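Local structure of particle-associated glycoside hydrolase (Acinetobacter phage Fri1, 6C72) at residues M206-F220 against W233-Y245. The protein probably degrades the capsular polysaccharide of its Acinetobacter baumannii host as a trimeric tailspike depolymerase during virus entry. Residues are numbered along the deposited sequence; the frame is centred on the assembly and turned at random.
Sequences MLGSRLGSTSSNCGF and WVDTSGFRLEGLY
The Phe239 ring sits between the two ends of the 208-219 loop, Met206-Gly208 on one and Cys218-Phe220 on the other. Gly208 CA sits over the centre of one ring face, a CH-pi contact 3.9 Å from the centroid, while the carbonyl oxygens of Met206 and Cys218 approach the ring edge. Met206 CB packs on Phe239 CZ at 3.7 Å, and Val189 of the neighbouring strand touches the same ring. Further along, Phe220 CZ lies over the centre of the Tyr245 ring, the two planes 31° apart. Leu241 CD1 reaches Phe220 CZ obliquely, and the carboxylate of Glu242, held by Arg269 and Asn270, lies nearly coplanar with the Phe220 ring, OE1 at its edge.

Backbone bonds set the register: Met206 N donates to Asp235 O, and Met206 O accepts from Ser237 N. These parallel pairings join successive coils of a right-handed beta-helix, as in related phage tailspikes; residues 208-219 project as a loop between two of its faces. Where the loop runs into the strand beginning at Phe220, Gly219 O accepts from both Leu241 N (2.9 Å) and Glu242 N (3.2 Å).

Side chains bind the loop to the next coil. Arg240 extends from its backbone (chi1 -179°) and then bends at chi3, laying its guanidinium over Gly219 CA; NE donates to Asn217 O at 2.9 Å, in the guanidinium plane, and NH2 goes to Gly186 O.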
loop_
_atom_site.group_PDB
_atom_site.type_symbol
_atom_site.label_atom_id
_atom_site.label_comp_id
_atom_site.label_asym_id
_atom_site.label_seq_id
_atom_site.Cartn_x
_atom_site.Cartn_y
_atom_site.Cartn_z
ATOM N N MET A 206 0.342 -0.756 -31.141
ATOM C CA MET A 206 -0.130 0.423 -31.852
ATOM C C MET A 206 1.066 1.147 -32.455
ATOM O O MET A 206 2.086 1.328 -31.788
ATOM C CB MET A 206 -0.928 1.351 -30.925
ATOM C CG MET A 206 -2.124 0.675 -30.235
ATOM S SD MET A 206 -3.085 1.722 -29.083
ATOM C CE MET A 206 -4.513 2.148 -30.039
ATOM N N LEU A 207 0.946 1.543 -33.720
ATOM C CA LEU A 207 2.036 2.155 -34.465
ATOM C C LEU A 207 1.630 3.542 -34.945
ATOM O O LEU A 207 0.480 3.767 -35.337
ATOM C CB LEU A 207 2.445 1.279 -35.685
ATOM C CG LEU A 207 3.061 -0.073 -35.314
ATOM C CD1 LEU A 207 3.305 -0.939 -36.553
ATOM C CD2 LEU A 207 4.356 0.087 -34.522
ATOM N N GLY A 208 2.607 4.456 -34.964
ATOM C CA GLY A 208 2.343 5.838 -35.328
ATOM C C GLY A 208 2.189 6.102 -36.814
ATOM O O GLY A 208 1.544 7.089 -37.183
ATOM N N SER A 209 2.759 5.252 -37.678
ATOM C CA SER A 209 2.607 5.469 -39.109
ATOM C C SER A 209 1.137 5.332 -39.471
ATOM O O SER A 209 0.419 4.508 -38.899
ATOM C CB SER A 209 3.479 4.500 -39.925
ATOM O OG SER A 209 3.065 3.145 -39.825
ATOM N N ARG A 210 0.676 6.186 -40.385
ATOM C CA ARG A 210 -0.757 6.351 -40.578
ATOM C C ARG A 210 -1.065 6.742 -42.018
ATOM O O ARG A 210 -0.187 7.152 -42.780
ATOM C CB ARG A 210 -1.315 7.388 -39.583
ATOM C CG ARG A 210 -0.602 8.742 -39.569
ATOM C CD ARG A 210 -1.131 9.632 -40.654
ATOM N NE ARG A 210 -0.889 11.043 -40.403
ATOM C CZ ARG A 210 -1.507 12.027 -41.056
ATOM N NH1 ARG A 210 -2.402 11.752 -41.991
ATOM N NH2 ARG A 210 -1.237 13.284 -40.770
ATOM N N LEU A 211 -2.339 6.631 -42.383
ATOM C CA LEU A 211 -2.762 6.984 -43.734
ATOM C C LEU A 211 -2.820 8.495 -43.896
ATOM O O LEU A 211 -3.242 9.212 -42.986
ATOM C CB LEU A 211 -4.136 6.398 -44.036
ATOM C CG LEU A 211 -4.281 4.901 -43.842
ATOM C CD1 LEU A 211 -5.705 4.566 -44.144
ATOM C CD2 LEU A 211 -3.335 4.153 -44.770
ATOM N N GLY A 212 -2.422 8.973 -45.072
ATOM C CA GLY A 212 -2.541 10.373 -45.416
ATOM C C GLY A 212 -1.268 11.186 -45.317
ATOM O O GLY A 212 -1.247 12.323 -45.800
ATOM N N SER A 213 -0.210 10.649 -44.717
ATOM C CA SER A 213 1.045 11.379 -44.606
ATOM C C SER A 213 2.183 10.388 -44.454
ATOM O O SER A 213 2.077 9.445 -43.666
ATOM C CB SER A 213 1.041 12.333 -43.411
ATOM O OG SER A 213 2.289 12.999 -43.303
ATOM N N THR A 214 3.267 10.613 -45.195
ATOM C CA THR A 214 4.464 9.796 -45.063
ATOM C C THR A 214 5.480 10.378 -44.083
ATOM O O THR A 214 6.416 9.672 -43.698
ATOM C CB THR A 214 5.123 9.611 -46.439
ATOM O OG1 THR A 214 5.645 10.865 -46.902
ATOM C CG2 THR A 214 4.104 9.100 -47.456
ATOM N N SER A 215 5.299 11.629 -43.650
ATOM C CA SER A 215 6.236 12.318 -42.767
ATOM C C SER A 215 5.694 12.616 -41.376
ATOM O O SER A 215 6.476 12.677 -40.423
ATOM C CB SER A 215 6.674 13.646 -43.397
ATOM O OG SER A 215 5.551 14.482 -43.614
ATOM N N SER A 216 4.387 12.819 -41.234
ATOM C CA SER A 216 3.776 13.194 -39.964
ATOM C C SER A 216 2.951 12.030 -39.432
ATOM O O SER A 216 1.997 11.590 -40.083
ATOM C CB SER A 216 2.914 14.442 -40.133
ATOM O OG SER A 216 2.391 14.864 -38.895
ATOM N N ASN A 217 3.326 11.528 -38.258
ATOM C CA ASN A 217 2.680 10.350 -37.704
ATOM C C ASN A 217 1.413 10.722 -36.946
ATOM O O ASN A 217 1.093 11.895 -36.736
ATOM C CB ASN A 217 3.637 9.593 -36.789
ATOM C CG ASN A 217 4.515 8.622 -37.552
ATOM O OD1 ASN A 217 4.502 8.603 -38.779
ATOM N ND2 ASN A 217 5.282 7.806 -36.828
ATOM N N CYS A 218 0.692 9.692 -36.522
ATOM C CA CYS A 218 -0.525 9.898 -35.764
ATOM C C CYS A 218 -0.207 10.497 -34.399
ATOM O O CYS A 218 0.780 10.129 -33.753
ATOM C CB CYS A 218 -1.265 8.579 -35.608
ATOM S SG CYS A 218 -2.817 8.798 -34.773
ATOM N N GLY A 219 -1.044 11.433 -33.963
ATOM C CA GLY A 219 -0.832 12.115 -32.701
ATOM C C GLY A 219 -0.785 11.201 -31.493
ATOM O O GLY A 219 0.223 11.147 -30.785
ATOM N N PHE A 220 -1.866 10.470 -31.250
ATOM C CA PHE A 220 -2.003 9.643 -30.065
ATOM C C PHE A 220 -2.290 8.202 -30.446
ATOM O O PHE A 220 -2.995 7.930 -31.428
ATOM C CB PHE A 220 -3.144 10.126 -29.165
ATOM C CG PHE A 220 -3.026 11.562 -28.729
ATOM C CD1 PHE A 220 -1.996 11.965 -27.879
ATOM C CD2 PHE A 220 -3.963 12.508 -29.155
ATOM C CE1 PHE A 220 -1.895 13.293 -27.467
ATOM C CE2 PHE A 220 -3.874 13.828 -28.744
ATOM C CZ PHE A 220 -2.838 14.226 -27.891
ATOM N N TRP A 233 -1.011 -5.959 -22.032
ATOM C CA TRP A 233 -0.172 -6.458 -23.127
ATOM C C TRP A 233 -0.354 -5.606 -24.390
ATOM O O TRP A 233 -0.694 -6.100 -25.468
ATOM C CB TRP A 233 -0.459 -7.929 -23.407
ATOM C CG TRP A 233 -0.175 -8.797 -22.246
ATOM C CD1 TRP A 233 -1.091 -9.374 -21.411
ATOM C CD2 TRP A 233 1.114 -9.218 -21.781
ATOM N NE1 TRP A 233 -0.454 -10.124 -20.449
ATOM C CE2 TRP A 233 0.899 -10.045 -20.651
ATOM C CE3 TRP A 233 2.426 -8.971 -22.200
ATOM C CZ2 TRP A 233 1.949 -10.627 -19.939
ATOM C CZ3 TRP A 233 3.469 -9.549 -21.491
ATOM C CH2 TRP A 233 3.223 -10.371 -20.375
ATOM N N VAL A 234 -0.156 -4.299 -24.233
ATOM C CA VAL A 234 -0.218 -3.348 -25.334
ATOM C C VAL A 234 1.098 -2.590 -25.397
ATOM O O VAL A 234 1.561 -2.055 -24.386
ATOM C CB VAL A 234 -1.400 -2.372 -25.180
ATOM C CG1 VAL A 234 -1.207 -1.180 -26.096
ATOM C CG2 VAL A 234 -2.698 -3.082 -25.513
ATOM N N ASP A 235 1.686 -2.534 -26.585
ATOM C CA ASP A 235 2.833 -1.687 -26.862
ATOM C C ASP A 235 2.382 -0.527 -27.737
ATOM O O ASP A 235 1.403 -0.639 -28.481
ATOM C CB ASP A 235 3.951 -2.474 -27.560
ATOM C CG ASP A 235 4.536 -3.587 -26.683
ATOM O OD1 ASP A 235 4.097 -3.759 -25.523
ATOM O OD2 ASP A 235 5.455 -4.288 -27.154
ATOM N N THR A 236 3.056 0.610 -27.600
ATOM C CA THR A 236 2.831 1.754 -28.473
ATOM C C THR A 236 4.175 2.283 -28.948
ATOM O O THR A 236 5.115 2.400 -28.160
ATOM C CB THR A 236 2.031 2.883 -27.775
ATOM O OG1 THR A 236 2.741 3.334 -26.614
ATOM C CG2 THR A 236 0.642 2.409 -27.364
ATOM N N SER A 237 4.265 2.626 -30.233
ATOM C CA SER A 237 5.543 3.039 -30.786
ATOM C C SER A 237 5.330 3.979 -31.960
ATOM O O SER A 237 4.480 3.729 -32.813
ATOM C CB SER A 237 6.367 1.831 -31.240
ATOM O OG SER A 237 7.470 2.250 -32.019
ATOM N N GLY A 238 6.110 5.055 -31.993
ATOM C CA GLY A 238 6.203 5.910 -33.155
ATOM C C GLY A 238 5.209 7.049 -33.232
ATOM O O GLY A 238 5.103 7.678 -34.294
ATOM N N PHE A 239 4.490 7.354 -32.154
ATOM C CA PHE A 239 3.444 8.366 -32.240
ATOM C C PHE A 239 4.018 9.780 -32.184
ATOM O O PHE A 239 5.062 10.036 -31.581
ATOM C CB PHE A 239 2.386 8.137 -31.156
ATOM C CG PHE A 239 1.508 6.961 -31.461
ATOM C CD1 PHE A 239 0.375 7.114 -32.255
ATOM C CD2 PHE A 239 1.881 5.679 -31.072
ATOM C CE1 PHE A 239 -0.410 6.012 -32.597
ATOM C CE2 PHE A 239 1.098 4.578 -31.401
ATOM C CZ PHE A 239 -0.047 4.744 -32.160
ATOM N N ARG A 240 3.326 10.696 -32.865
ATOM C CA ARG A 240 3.810 12.063 -33.008
ATOM C C ARG A 240 3.755 12.814 -31.685
ATOM O O ARG A 240 4.588 13.691 -31.436
ATOM C CB ARG A 240 2.991 12.777 -34.085
ATOM C CG ARG A 240 3.393 14.221 -34.371
ATOM C CD ARG A 240 2.605 14.815 -35.535
ATOM N NE ARG A 240 1.166 14.543 -35.447
ATOM C CZ ARG A 240 0.279 15.317 -34.815
ATOM N NH1 ARG A 240 0.668 16.427 -34.196
ATOM N NH2 ARG A 240 -1.006 14.981 -34.804
ATOM N N LEU A 241 2.787 12.496 -30.832
ATOM C CA LEU A 241 2.699 13.131 -29.523
ATOM C C LEU A 241 2.977 12.096 -28.439
ATOM O O LEU A 241 4.098 12.019 -27.931
ATOM C CB LEU A 241 1.327 13.789 -29.325
ATOM C CG LEU A 241 1.013 14.868 -30.364
ATOM C CD1 LEU A 241 -0.363 15.457 -30.142
ATOM C CD2 LEU A 241 2.059 15.972 -30.352
ATOM N N GLU A 242 1.984 11.265 -28.115
ATOM C CA GLU A 242 2.119 10.271 -27.060
ATOM C C GLU A 242 1.493 8.951 -27.489
ATOM O O GLU A 242 0.490 8.919 -28.207
ATOM C CB GLU A 242 1.457 10.727 -25.747
ATOM C CG GLU A 242 2.260 11.743 -24.954
ATOM C CD GLU A 242 1.948 13.170 -25.368
ATOM O OE1 GLU A 242 0.829 13.419 -25.877
ATOM O OE2 GLU A 242 2.824 14.042 -25.183
ATOM N N GLY A 243 2.076 7.857 -27.006
ATOM C CA GLY A 243 1.411 6.577 -27.151
ATOM C C GLY A 243 0.129 6.498 -26.340
ATOM O O GLY A 243 -0.855 5.895 -26.776
ATOM N N LEU A 244 0.118 7.119 -25.162
ATOM C CA LEU A 244 -1.031 7.163 -24.268
ATOM C C LEU A 244 -1.201 8.591 -23.768
ATOM O O LEU A 244 -0.221 9.229 -23.370
ATOM C CB LEU A 244 -0.839 6.204 -23.084
ATOM C CG LEU A 244 -1.804 6.314 -21.897
ATOM C CD1 LEU A 244 -3.232 5.937 -22.262
ATOM C CD2 LEU A 244 -1.296 5.502 -20.701
ATOM N N TYR A 245 -2.435 9.089 -23.799
ATOM C CA TYR A 245 -2.753 10.458 -23.411
ATOM C C TYR A 245 -4.103 10.446 -22.707
ATOM O O TYR A 245 -5.102 10.004 -23.284
ATOM C CB TYR A 245 -2.773 11.369 -24.637
ATOM C CG TYR A 245 -3.040 12.837 -24.378
ATOM C CD1 TYR A 245 -1.998 13.721 -24.156
ATOM C CD2 TYR A 245 -4.336 13.344 -24.405
ATOM C CE1 TYR A 245 -2.225 15.065 -23.944
ATOM C CE2 TYR A 245 -4.582 14.693 -24.193
ATOM C CZ TYR A 245 -3.518 15.550 -23.961
ATOM O OH TYR A 245 -3.752 16.896 -23.756
#